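Local coordinates for glyoxylate-induced Protein (PDB 1SQ4) that is of unproven function but has a double cupin barrel and may act as a ureidoglycine aminohydrolase, at residues E66-Q70 with L261-D265; S81-E85 with Y126-N130; K3-Y7 with T159-D163; V151-F157 with D186-D190. One frame throughout, in Å; residues are numbered along the deposited sequence.

Contact 1. Residues E66-Q70 with L261-D265; sequences ETFSQ and LLYKD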
loop_
_atom_site.group_PDB
_atom_site.type_symbol
_atom_site.label_atom_id
_atom_site.label_comp_id
_atom_site.label_asym_id
_atom_site.label_seq_id
_atom_site.Cartn_x
_atom_site.Cartn_y
_atom_site.Cartn_z
ATOM N N GLU A 66 10.404 4.668 25.575
ATOM C CA GLU A 66 11.071 5.642 26.412
ATOM C C GLU A 66 11.694 4.934 27.594
ATOM O O GLU A 66 12.018 5.553 28.592
ATOM C CB GLU A 66 10.076 6.676 26.905
ATOM C CG GLU A 66 9.226 7.288 25.819
ATOM C CD GLU A 66 8.235 8.274 26.387
ATOM O OE1 GLU A 66 8.682 9.329 26.901
ATOM O OE2 GLU A 66 7.015 7.987 26.339
ATOM N N THR A 67 11.863 3.625 27.486
ATOM C CA THR A 67 12.453 2.876 28.585
ATOM C C THR A 67 13.961 3.056 28.613
ATOM O O THR A 67 14.551 3.298 29.663
ATOM C CB THR A 67 12.162 1.376 28.479
ATOM O OG1 THR A 67 10.751 1.157 28.551
ATOM C CG2 THR A 67 12.847 0.632 29.603
ATOM N N PHE A 68 14.588 2.937 27.453
ATOM C CA PHE A 68 16.033 3.060 27.377
ATOM C C PHE A 68 16.477 4.310 26.650
ATOM O O PHE A 68 15.716 4.939 25.914
ATOM C CB PHE A 68 16.631 1.840 26.663
ATOM C CG PHE A 68 16.606 0.576 27.474
ATOM C CD1 PHE A 68 17.431 0.427 28.588
ATOM C CD2 PHE A 68 15.793 -0.484 27.101
ATOM C CE1 PHE A 68 17.446 -0.769 29.322
ATOM C CE2 PHE A 68 15.801 -1.678 27.824
ATOM C CZ PHE A 68 16.632 -1.822 28.940
ATOM N N SER A 69 17.730 4.663 26.882
ATOM C CA SER A 69 18.344 5.800 26.238
ATOM C C SER A 69 19.763 5.317 25.935
ATOM O O SER A 69 20.412 4.677 26.765
ATOM C CB SER A 69 18.336 7.014 27.171
ATOM O OG SER A 69 19.618 7.303 27.692
ATOM N N GLN A 70 20.226 5.582 24.724
ATOM C CA GLN A 70 21.553 5.161 24.320
ATOM C C GLN A 70 22.297 6.341 23.717
ATOM O O GLN A 70 21.732 7.102 22.933
ATOM C CB GLN A 70 21.432 4.031 23.299
ATOM C CG GLN A 70 22.726 3.633 22.632
ATOM C CD GLN A 70 22.528 2.549 21.578
ATOM O OE1 GLN A 70 21.416 2.350 21.069
ATOM N NE2 GLN A 70 23.609 1.853 21.235
ATOM N N LEU A 261 25.342 -5.350 19.717
ATOM C CA LEU A 261 25.079 -5.044 21.109
ATOM C C LEU A 261 23.562 -5.018 21.263
ATOM O O LEU A 261 22.858 -4.454 20.428
ATOM C CB LEU A 261 25.672 -3.676 21.427
ATOM C CG LEU A 261 25.398 -3.085 22.797
ATOM C CD1 LEU A 261 26.231 -3.798 23.848
ATOM C CD2 LEU A 261 25.732 -1.606 22.763
ATOM N N LEU A 262 23.060 -5.627 22.327
ATOM C CA LEU A 262 21.624 -5.680 22.573
ATOM C C LEU A 262 21.283 -5.340 24.013
ATOM O O LEU A 262 21.947 -5.797 24.947
ATOM C CB LEU A 262 21.106 -7.085 22.247
ATOM C CG LEU A 262 19.632 -7.430 22.521
ATOM C CD1 LEU A 262 19.280 -8.688 21.755
ATOM C CD2 LEU A 262 19.374 -7.620 24.006
ATOM N N TYR A 263 20.236 -4.545 24.190
ATOM C CA TYR A 263 19.785 -4.167 25.525
ATOM C C TYR A 263 18.283 -4.350 25.651
ATOM O O TYR A 263 17.536 -4.029 24.730
ATOM C CB TYR A 263 20.186 -2.718 25.850
ATOM C CG TYR A 263 19.835 -1.672 24.807
ATOM C CD1 TYR A 263 18.628 -0.980 24.854
ATOM C CD2 TYR A 263 20.742 -1.339 23.804
ATOM C CE1 TYR A 263 18.338 0.032 23.925
ATOM C CE2 TYR A 263 20.467 -0.336 22.870
ATOM C CZ TYR A 263 19.269 0.348 22.935
ATOM O OH TYR A 263 19.018 1.352 22.015
ATOM N N LYS A 264 17.861 -4.886 26.795
ATOM C CA LYS A 264 16.450 -5.145 27.100
ATOM C C LYS A 264 16.210 -5.111 28.609
ATOM O O LYS A 264 17.142 -5.278 29.399
ATOM C CB LYS A 264 16.040 -6.522 26.574
ATOM C CG LYS A 264 17.070 -7.594 26.906
ATOM C CD LYS A 264 16.603 -8.995 26.591
ATOM C CE LYS A 264 17.695 -9.977 26.957
ATOM N NZ LYS A 264 17.222 -11.382 26.890
ATOM N N ASP A 265 14.952 -4.902 28.990
ATOM C CA ASP A 265 14.551 -4.857 30.392
ATOM C C ASP A 265 13.922 -6.202 30.740
ATOM O O ASP A 265 13.131 -6.739 29.963
ATOM C CB ASP A 265 13.560 -3.714 30.635
ATOM C CG ASP A 265 12.358 -3.766 29.711
ATOM O OD1 ASP A 265 12.534 -3.610 28.479
ATOM O OD2 ASP A 265 11.226 -3.960 30.215
#
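Phe68 and Tyr263 meet as a T-shaped pair in which the tyrosine brings its edge to the face of the phenylalanine. The ring centroids are 5.2 Å apart and the planes stand at 73°, with Phe68 CD2 and Tyr263 CD1 separated by 3.7 Å. Tyr263 holds CG between its backbone N and carbonyl carbon (chi1 50°), which carries the ring from the strand toward residues 66-70. The opposite face of Phe68 is backed by the methyl CG2 of its own neighbour Thr67, while the far rim reaches the strand backbone: CZ lies 3.3 Å from Lys264 C, and Asp265 N sits at the ring edge. A large flat hydrocarbon suits this place because it fills the gap between two backbones too far apart to pair.

The phenol end of Tyr263 goes to Gln70. Its OH donates to Gln70 OE1 over 2.8 Å, approaching from above the carbonyl plane, with the amide and ring planes nearly perpendicular. Gln70 reaches it with a fully extended chain, CG anti to the backbone N, and its NE2 is hydrogen-bonded to His139 ND1. Asp265 brings CB to 4.0 Å from Phe68 CZ, but its carboxylate is engaged by Arg271.

The segments belong to different sheets, one in each cupin barrel. Tyrosine therefore serves two purposes in this buried join: its ring supplies apolar contact, and its hydroxyl starts a hydrogen-bonded chain through Gln70 to His139, so the Tyr263 hydroxyl and the Gln70 amide are both hydrogen-bonded in the interior.

Contact 2. Residues S81-E85 with Y126-N130; sequences SDKPE and YKVRN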
loop_
_atom_site.group_PDB
_atom_site.type_symbol
_atom_site.label_atom_id
_atom_site.label_comp_id
_atom_site.label_asym_id
_atom_site.label_seq_id
_atom_site.Cartn_x
_atom_site.Cartn_y
_atom_site.Cartn_z
ATOM N N SER A 81 33.921 14.033 32.572
ATOM C CA SER A 81 33.122 14.744 33.573
ATOM C C SER A 81 33.202 14.217 35.021
ATOM O O SER A 81 33.392 13.021 35.249
ATOM C CB SER A 81 31.657 14.725 33.150
ATOM O OG SER A 81 30.822 15.148 34.213
ATOM N N ASP A 82 33.034 15.104 36.001
ATOM C CA ASP A 82 33.063 14.670 37.394
ATOM C C ASP A 82 31.666 14.564 37.976
ATOM O O ASP A 82 31.488 14.195 39.135
ATOM C CB ASP A 82 33.919 15.606 38.233
ATOM C CG ASP A 82 35.376 15.538 37.844
ATOM O OD1 ASP A 82 35.900 14.403 37.737
ATOM O OD2 ASP A 82 35.993 16.610 37.637
ATOM N N LYS A 83 30.678 14.889 37.152
ATOM C CA LYS A 83 29.273 14.816 37.527
ATOM C C LYS A 83 28.570 14.350 36.263
ATOM O O LYS A 83 27.712 15.043 35.725
ATOM C CB LYS A 83 28.764 16.196 37.942
ATOM C CG LYS A 83 29.434 16.735 39.197
ATOM C CD LYS A 83 29.331 18.264 39.325
ATOM C CE LYS A 83 27.926 18.746 39.660
ATOM N NZ LYS A 83 27.869 20.229 39.799
ATOM N N PRO A 84 28.921 13.146 35.785
ATOM C CA PRO A 84 28.358 12.545 34.572
ATOM C C PRO A 84 26.847 12.318 34.580
ATOM O O PRO A 84 26.157 12.675 33.625
ATOM C CB PRO A 84 29.147 11.253 34.441
ATOM C CG PRO A 84 29.340 10.857 35.868
ATOM C CD PRO A 84 29.707 12.153 36.541
ATOM N N GLU A 85 26.330 11.734 35.653
ATOM C CA GLU A 85 24.901 11.476 35.742
ATOM C C GLU A 85 24.211 12.429 36.714
ATOM O O GLU A 85 24.704 12.668 37.814
ATOM C CB GLU A 85 24.653 10.029 36.178
ATOM C CG GLU A 85 23.192 9.634 36.140
ATOM C CD GLU A 85 22.627 9.705 34.739
ATOM O OE1 GLU A 85 23.093 8.922 33.889
ATOM O OE2 GLU A 85 21.735 10.546 34.488
ATOM N N TYR A 126 30.410 8.071 40.282
ATOM C CA TYR A 126 31.464 7.673 39.377
ATOM C C TYR A 126 31.843 8.850 38.523
ATOM O O TYR A 126 31.224 9.908 38.599
ATOM C CB TYR A 126 30.985 6.544 38.470
ATOM C CG TYR A 126 30.059 6.963 37.340
ATOM C CD1 TYR A 126 28.694 7.166 37.560
ATOM C CD2 TYR A 126 30.541 7.095 36.036
ATOM C CE1 TYR A 126 27.824 7.477 36.503
ATOM C CE2 TYR A 126 29.687 7.408 34.975
ATOM C CZ TYR A 126 28.330 7.592 35.218
ATOM O OH TYR A 126 27.490 7.868 34.163
ATOM N N LYS A 127 32.869 8.671 37.708
ATOM C CA LYS A 127 33.264 9.731 36.809
ATOM C C LYS A 127 34.122 9.168 35.709
ATOM O O LYS A 127 34.757 8.136 35.891
ATOM C CB LYS A 127 33.947 10.869 37.571
ATOM C CG LYS A 127 34.962 10.466 38.612
ATOM C CD LYS A 127 35.282 11.655 39.488
ATOM C CE LYS A 127 36.356 11.317 40.491
ATOM N NZ LYS A 127 36.801 12.525 41.253
ATOM N N VAL A 128 34.094 9.822 34.552
ATOM C CA VAL A 128 34.842 9.356 33.389
ATOM C C VAL A 128 35.799 10.398 32.841
ATOM O O VAL A 128 35.489 11.586 32.786
ATOM C CB VAL A 128 33.886 8.931 32.230
ATOM C CG1 VAL A 128 32.951 7.844 32.693
ATOM C CG2 VAL A 128 33.094 10.118 31.746
ATOM N N ARG A 129 36.963 9.954 32.411
ATOM C CA ARG A 129 37.914 10.903 31.888
ATOM C C ARG A 129 38.764 10.241 30.815
ATOM O O ARG A 129 39.007 9.029 30.857
ATOM C CB ARG A 129 38.775 11.435 33.046
ATOM C CG ARG A 129 39.805 12.486 32.669
ATOM C CD ARG A 129 39.166 13.765 32.155
ATOM N NE ARG A 129 38.361 14.443 33.168
ATOM C CZ ARG A 129 37.617 15.517 32.926
ATOM N NH1 ARG A 129 36.912 16.071 33.900
ATOM N NH2 ARG A 129 37.567 16.034 31.706
ATOM N N ASN A 130 39.183 11.036 29.834
ATOM C CA ASN A 130 40.029 10.532 28.759
ATOM C C ASN A 130 41.444 11.034 29.046
ATOM O O ASN A 130 41.788 12.179 28.704
ATOM C CB ASN A 130 39.555 11.056 27.398
ATOM C CG ASN A 130 40.416 10.550 26.251
ATOM O OD1 ASN A 130 40.212 10.918 25.089
ATOM N ND2 ASN A 130 41.393 9.698 26.576
#
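Lys127 crosses Asp82 at a slant, with CB beside the Ser81 carbonyl and CD against the carboxylate. With CG between the backbone N and the carbonyl carbon (chi1 44°), the chain sets off toward residues 81-85: CB lies 3.2 Å from Ser81 O, CG passes near Asp82 OD1, and CD comes to 3.3 Å from that same oxygen. CE and NZ go on past it, NZ remaining 4.1 Å from Asp82 OD1, an attraction of opposite charges rather than a salt bridge. A long flexible lysine suits this edge, since its methylenes pack against the turn while the amine stays at the exposed surface.

The second carboxylate oxygen, Asp82 OD2, lies near the plane of the Arg129 guanidinium, at its edge, in a long salt bridge of 3.9 Å to NH1. Arg129 has stronger partners in Asp50 and the carbonyl of Asn78.

Between these charges the backbones pair. Ser81 N donates to Val128 O at 2.9 Å, and the return bond from Val128 N to Ser81 O is weak. Ser81 OG accepts from Lys83 N, an ST turn, and also bonds to Phe48 O. After the turn Pro84 comes back over one face of Tyr126, its CG 3.6 Å from the ring centroid and 17° off the normal, a CH-pi contact for which a rigid proline ring is well shaped.

Ser81 and Val128 thus form an antiparallel hydrogen-bonded pair where strand 79-81, outermost within this chain, borders the four-stranded sheet 79-81, 126-129, 101-105, 109-112. With the six-stranded sheet, it belongs to the first cupin domain, whose fold is a beta-barrel.

Contact 3. Residues K3-Y7 with T159-D163; sequences KSSYY and TNEQD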
loop_
_atom_site.group_PDB
_atom_site.type_symbol
_atom_site.label_atom_id
_atom_site.label_comp_id
_atom_site.label_asym_id
_atom_site.label_seq_id
_atom_site.Cartn_x
_atom_site.Cartn_y
_atom_site.Cartn_z
ATOM N N LYS A 3 42.316 -10.204 17.873
ATOM C CA LYS A 3 41.528 -9.283 18.745
ATOM C C LYS A 3 40.236 -8.873 18.031
ATOM O O LYS A 3 40.170 -8.917 16.802
ATOM C CB LYS A 3 42.364 -8.040 19.091
ATOM C CG LYS A 3 41.635 -7.012 19.964
ATOM C CD LYS A 3 42.521 -5.823 20.362
ATOM C CE LYS A 3 43.472 -6.145 21.519
ATOM N NZ LYS A 3 44.462 -7.215 21.220
ATOM N N SER A 4 39.214 -8.486 18.798
ATOM C CA SER A 4 37.922 -8.078 18.233
ATOM C C SER A 4 37.869 -6.607 17.845
ATOM O O SER A 4 38.479 -5.755 18.495
ATOM C CB SER A 4 36.781 -8.351 19.217
ATOM O OG SER A 4 36.550 -9.737 19.392
ATOM N N SER A 5 37.114 -6.314 16.792
ATOM C CA SER A 5 36.967 -4.950 16.307
ATOM C C SER A 5 35.575 -4.429 16.613
ATOM O O SER A 5 34.622 -5.202 16.762
ATOM C CB SER A 5 37.168 -4.902 14.800
ATOM O OG SER A 5 36.091 -5.549 14.141
ATOM N N TYR A 6 35.450 -3.111 16.693
ATOM C CA TYR A 6 34.161 -2.504 16.959
ATOM C C TYR A 6 34.036 -1.214 16.165
ATOM O O TYR A 6 34.966 -0.418 16.099
ATOM C CB TYR A 6 34.021 -2.214 18.447
ATOM C CG TYR A 6 34.418 -3.361 19.347
ATOM C CD1 TYR A 6 33.547 -4.423 19.608
ATOM C CD2 TYR A 6 35.657 -3.359 19.968
ATOM C CE1 TYR A 6 33.918 -5.458 20.487
ATOM C CE2 TYR A 6 36.034 -4.371 20.833
ATOM C CZ TYR A 6 35.172 -5.409 21.094
ATOM O OH TYR A 6 35.586 -6.362 21.992
ATOM N N TYR A 7 32.886 -1.015 15.544
ATOM C CA TYR A 7 32.673 0.188 14.769
ATOM C C TYR A 7 32.410 1.360 15.701
ATOM O O TYR A 7 31.797 1.200 16.763
ATOM C CB TYR A 7 31.495 0.013 13.810
ATOM C CG TYR A 7 31.070 1.296 13.141
ATOM C CD1 TYR A 7 30.204 2.188 13.774
ATOM C CD2 TYR A 7 31.535 1.628 11.865
ATOM C CE1 TYR A 7 29.805 3.376 13.147
ATOM C CE2 TYR A 7 31.140 2.820 11.236
ATOM C CZ TYR A 7 30.276 3.682 11.878
ATOM O OH TYR A 7 29.857 4.836 11.248
ATOM N N THR A 159 34.719 -5.182 33.317
ATOM C CA THR A 159 35.329 -6.323 32.667
ATOM C C THR A 159 35.400 -6.036 31.170
ATOM O O THR A 159 35.103 -4.921 30.744
ATOM C CB THR A 159 34.486 -7.596 32.937
ATOM O OG1 THR A 159 35.089 -8.733 32.306
ATOM C CG2 THR A 159 33.067 -7.409 32.418
ATOM N N ASN A 160 35.807 -7.027 30.381
ATOM C CA ASN A 160 35.900 -6.863 28.936
ATOM C C ASN A 160 35.266 -8.090 28.271
ATOM O O ASN A 160 35.546 -9.228 28.640
ATOM C CB ASN A 160 37.371 -6.681 28.517
ATOM C CG ASN A 160 37.527 -6.270 27.052
ATOM O OD1 ASN A 160 37.176 -7.027 26.147
ATOM N ND2 ASN A 160 38.055 -5.064 26.819
ATOM N N GLU A 161 34.396 -7.848 27.301
ATOM C CA GLU A 161 33.693 -8.919 26.628
ATOM C C GLU A 161 34.617 -9.941 26.002
ATOM O O GLU A 161 34.237 -11.093 25.850
ATOM C CB GLU A 161 32.744 -8.330 25.578
ATOM C CG GLU A 161 33.429 -7.695 24.377
ATOM C CD GLU A 161 33.508 -8.639 23.210
ATOM O OE1 GLU A 161 33.984 -8.218 22.138
ATOM O OE2 GLU A 161 33.090 -9.809 23.355
ATOM N N GLN A 162 35.829 -9.527 25.646
ATOM C CA GLN A 162 36.797 -10.440 25.028
ATOM C C GLN A 162 37.297 -11.477 26.031
ATOM O O GLN A 162 37.965 -12.444 25.659
ATOM C CB GLN A 162 38.001 -9.669 24.471
ATOM C CG GLN A 162 37.667 -8.707 23.329
ATOM C CD GLN A 162 38.881 -7.934 22.818
ATOM O OE1 GLN A 162 39.631 -7.337 23.595
ATOM N NE2 GLN A 162 39.067 -7.932 21.505
ATOM N N ASP A 163 36.958 -11.275 27.299
ATOM C CA ASP A 163 37.383 -12.167 28.352
ATOM C C ASP A 163 36.225 -13.052 28.773
ATOM O O ASP A 163 36.354 -13.905 29.655
ATOM C CB ASP A 163 37.901 -11.345 29.540
ATOM C CG ASP A 163 39.134 -10.511 29.187
ATOM O OD1 ASP A 163 39.363 -9.463 29.838
ATOM O OD2 ASP A 163 39.882 -10.906 28.263
#
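The hydroxyl of Tyr6 donates its hydrogen to Glu161 OE1, 2.5 Å away, a value too uncertain at this resolution to be read as unusual strength. The two side chains come from opposite directions, and the carboxylate oxygen lies in the plane of the tyrosine ring, at its edge, while the carboxylate itself is turned 74° against that ring. In Glu161 the bend at chi2 (97°) brings OE1 to the Tyr6 hydroxyl. Its other oxygen, OE2, makes a salt bridge with Arg259, so one carboxylate serves both a phenol and a guanidinium; the arginine would be expected to keep it ionised.

Around this bond the packing is light. Gln162 CG lies 3.4 Å from Tyr6 OH, and Ser4 CB is 4.0 Å from Glu161 OE1; a small serine suits a place where the chain passes close to the acid. Asn160 shapes the backbone just before Glu161: its OD1 accepts from Gln162 N at 2.9 Å, in the carbonyl plane and on a lone pair. This Asx turn leads strand 157-160 into the short 3-10 segment 161-163 that presents Glu161 and Gln162.

The N-terminal segment has no regular structure of its own here. It lies across strands 212-220 and 258-265, where Tyr6 packs on Leu219 and Arg259, and the bond to Glu161 ties it to the end of strand 157-160, an outermost strand, within this chain, of the six-stranded sheet.

Contact 4. Residues V151-F157 with D186-D190; sequences VPLPEAF and DMRHD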
loop_
_atom_site.group_PDB
_atom_site.type_symbol
_atom_site.label_atom_id
_atom_site.label_comp_id
_atom_site.label_asym_id
_atom_site.label_seq_id
_atom_site.Cartn_x
_atom_site.Cartn_y
_atom_site.Cartn_z
ATOM N N VAL A 151 14.686 -7.261 47.287
ATOM C CA VAL A 151 15.784 -7.473 46.374
ATOM C C VAL A 151 16.726 -6.298 46.470
ATOM O O VAL A 151 16.324 -5.151 46.289
ATOM C CB VAL A 151 15.281 -7.619 44.951
ATOM C CG1 VAL A 151 16.443 -7.909 44.026
ATOM C CG2 VAL A 151 14.255 -8.744 44.893
ATOM N N PRO A 152 17.995 -6.569 46.795
ATOM C CA PRO A 152 19.008 -5.520 46.920
ATOM C C PRO A 152 19.492 -5.006 45.572
ATOM O O PRO A 152 19.452 -5.724 44.573
ATOM C CB PRO A 152 20.114 -6.218 47.699
ATOM C CG PRO A 152 20.006 -7.632 47.214
ATOM C CD PRO A 152 18.525 -7.866 47.253
ATOM N N LEU A 153 19.952 -3.761 45.548
ATOM C CA LEU A 153 20.461 -3.157 44.316
ATOM C C LEU A 153 21.609 -3.964 43.745
ATOM O O LEU A 153 22.378 -4.585 44.483
ATOM C CB LEU A 153 20.979 -1.757 44.582
ATOM C CG LEU A 153 20.015 -0.720 45.120
ATOM C CD1 LEU A 153 20.833 0.391 45.723
ATOM C CD2 LEU A 153 19.109 -0.204 44.017
ATOM N N PRO A 154 21.753 -3.949 42.420
ATOM C CA PRO A 154 22.830 -4.692 41.772
ATOM C C PRO A 154 24.157 -4.012 42.044
ATOM O O PRO A 154 24.224 -2.784 42.149
ATOM C CB PRO A 154 22.434 -4.656 40.304
ATOM C CG PRO A 154 21.731 -3.353 40.189
ATOM C CD PRO A 154 20.881 -3.306 41.431
ATOM N N GLU A 155 25.210 -4.809 42.187
ATOM C CA GLU A 155 26.538 -4.262 42.457
ATOM C C GLU A 155 27.283 -4.018 41.160
ATOM O O GLU A 155 27.142 -4.774 40.205
ATOM C CB GLU A 155 27.332 -5.210 43.362
ATOM C CG GLU A 155 27.017 -5.033 44.851
ATOM C CD GLU A 155 27.359 -6.262 45.677
ATOM O OE1 GLU A 155 26.924 -7.379 45.300
ATOM O OE2 GLU A 155 28.048 -6.115 46.715
ATOM N N ALA A 156 28.058 -2.940 41.138
ATOM C CA ALA A 156 28.840 -2.562 39.974
ATOM C C ALA A 156 29.907 -3.592 39.675
ATOM O O ALA A 156 30.160 -4.495 40.465
ATOM C CB ALA A 156 29.495 -1.223 40.201
ATOM N N PHE A 157 30.521 -3.451 38.511
ATOM C CA PHE A 157 31.585 -4.335 38.097
ATOM C C PHE A 157 32.080 -3.876 36.737
ATOM O O PHE A 157 31.362 -3.198 36.000
ATOM C CB PHE A 157 31.093 -5.789 38.080
ATOM C CG PHE A 157 29.965 -6.049 37.135
ATOM C CD1 PHE A 157 30.218 -6.276 35.792
ATOM C CD2 PHE A 157 28.648 -6.053 37.581
ATOM C CE1 PHE A 157 29.188 -6.508 34.904
ATOM C CE2 PHE A 157 27.599 -6.285 36.699
ATOM C CZ PHE A 157 27.873 -6.509 35.357
ATOM N N ASP A 186 20.135 -13.740 38.500
ATOM C CA ASP A 186 20.348 -12.593 39.377
ATOM C C ASP A 186 19.190 -11.606 39.245
ATOM O O ASP A 186 19.191 -10.727 38.385
ATOM C CB ASP A 186 21.673 -11.911 39.034
ATOM C CG ASP A 186 22.072 -10.873 40.057
ATOM O OD1 ASP A 186 23.170 -10.295 39.918
ATOM O OD2 ASP A 186 21.295 -10.630 41.005
HETATM N N MSE A 187 18.208 -11.764 40.118
HETATM C CA MSE A 187 17.025 -10.939 40.109
HETATM C C MSE A 187 17.258 -9.491 40.503
HETATM O O MSE A 187 16.334 -8.691 40.496
HETATM C CB MSE A 187 15.966 -11.570 41.009
HETATM C CG MSE A 187 14.643 -11.803 40.302
HETATM SE SE MSE A 187 14.810 -12.841 38.654
HETATM C CE MSE A 187 14.071 -14.500 39.328
ATOM N N ARG A 188 18.493 -9.149 40.848
ATOM C CA ARG A 188 18.811 -7.783 41.231
ATOM C C ARG A 188 18.880 -6.904 39.989
ATOM O O ARG A 188 18.605 -5.709 40.053
ATOM C CB ARG A 188 20.140 -7.744 41.975
ATOM C CG ARG A 188 20.109 -8.420 43.333
ATOM C CD ARG A 188 21.457 -8.266 44.029
ATOM N NE ARG A 188 22.504 -8.958 43.282
ATOM C CZ ARG A 188 23.806 -8.741 43.423
ATOM N NH1 ARG A 188 24.247 -7.837 44.292
ATOM N NH2 ARG A 188 24.668 -9.432 42.686
ATOM N N HIS A 189 19.252 -7.493 38.857
ATOM C CA HIS A 189 19.323 -6.742 37.616
ATOM C C HIS A 189 17.998 -6.741 36.915
ATOM O O HIS A 189 17.356 -7.786 36.773
ATOM C CB HIS A 189 20.347 -7.326 36.663
ATOM C CG HIS A 189 21.727 -6.831 36.899
ATOM N ND1 HIS A 189 22.628 -7.499 37.695
ATOM C CD2 HIS A 189 22.349 -5.699 36.495
ATOM C CE1 HIS A 189 23.745 -6.802 37.772
ATOM N NE2 HIS A 189 23.599 -5.702 37.052
ATOM N N ASP A 190 17.595 -5.563 36.457
ATOM C CA ASP A 190 16.333 -5.432 35.754
ATOM C C ASP A 190 16.564 -5.136 34.278
ATOM O O ASP A 190 15.649 -4.761 33.550
ATOM C CB ASP A 190 15.466 -4.354 36.425
ATOM C CG ASP A 190 15.998 -2.945 36.233
ATOM O OD1 ASP A 190 17.200 -2.768 35.955
ATOM O OD2 ASP A 190 15.196 -1.998 36.384
#
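Arg188 bonds to two acids, one on each segment. Across the contact NH1 donates to Glu155 OE1 at 2.9 Å, on the anti side of that oxygen but 34° out of the carboxylate plane; the carboxylate and guanidinium planes stand at 75°. Within its own turn Arg188 holds Asp186 side-on: NE meets the syn lone pair of OD2 at 3.1 Å, while the bond from NH2 to OD1, 3.3 Å, is tilted. OD2 also accepts from Arg188 N, closing an Asx turn inside the type I beta turn from Asp186 to His189. Two carboxylates fix the rotation of the guanidinium and would be expected to more than offset its single charge.

The aliphatic part of Arg188 packs too. Its CB, CG and CD pass along Pro152 O, CG lies 3.8 Å from Val151 CG1, and CD is 3.6 Å from Pro152 CG.

Pro154 CB lies over one face of the His189 ring, 3.6 Å from the centroid and 15° off the normal, a CH-pi contact suited to a compact proline. His189 CE1 lies at the edge of the Phe157 ring, 4.0 Å from CE2, while the two side chains cross at a slant.

Residues 151-157 lead from strand 136-144 into strand 157-160, and residues 186-190 lie between strands 176-179 and 191-198. The contact therefore joins two connecting loops, one from each large sheet, with Phe119 of strand 116-120 also against His189; Phe48 of a third subunit packs on Val151.

Along the chain contact 3 opens first, then contact 1, and contact 2 closes before contact 4 begins. Contact 3 crosses contacts 1 and 4, contact 2 is nested inside both 1 and 3, and contact 4 inside 1. Their centres lie about 17 to 24 Å apart. Contact 1 joins the two large antiparallel sheets close to the centre of the folded chain, and contact 4 touches it through Asp265 CB and Asp190 O at 3.7 Å, carrying the join into the loops. Contact 3 ties the N-terminal segment across the same two sheets, whereas contact 2 stays within the first cupin domain. Three contacts thus link the barrels, and one closes a barrel edge.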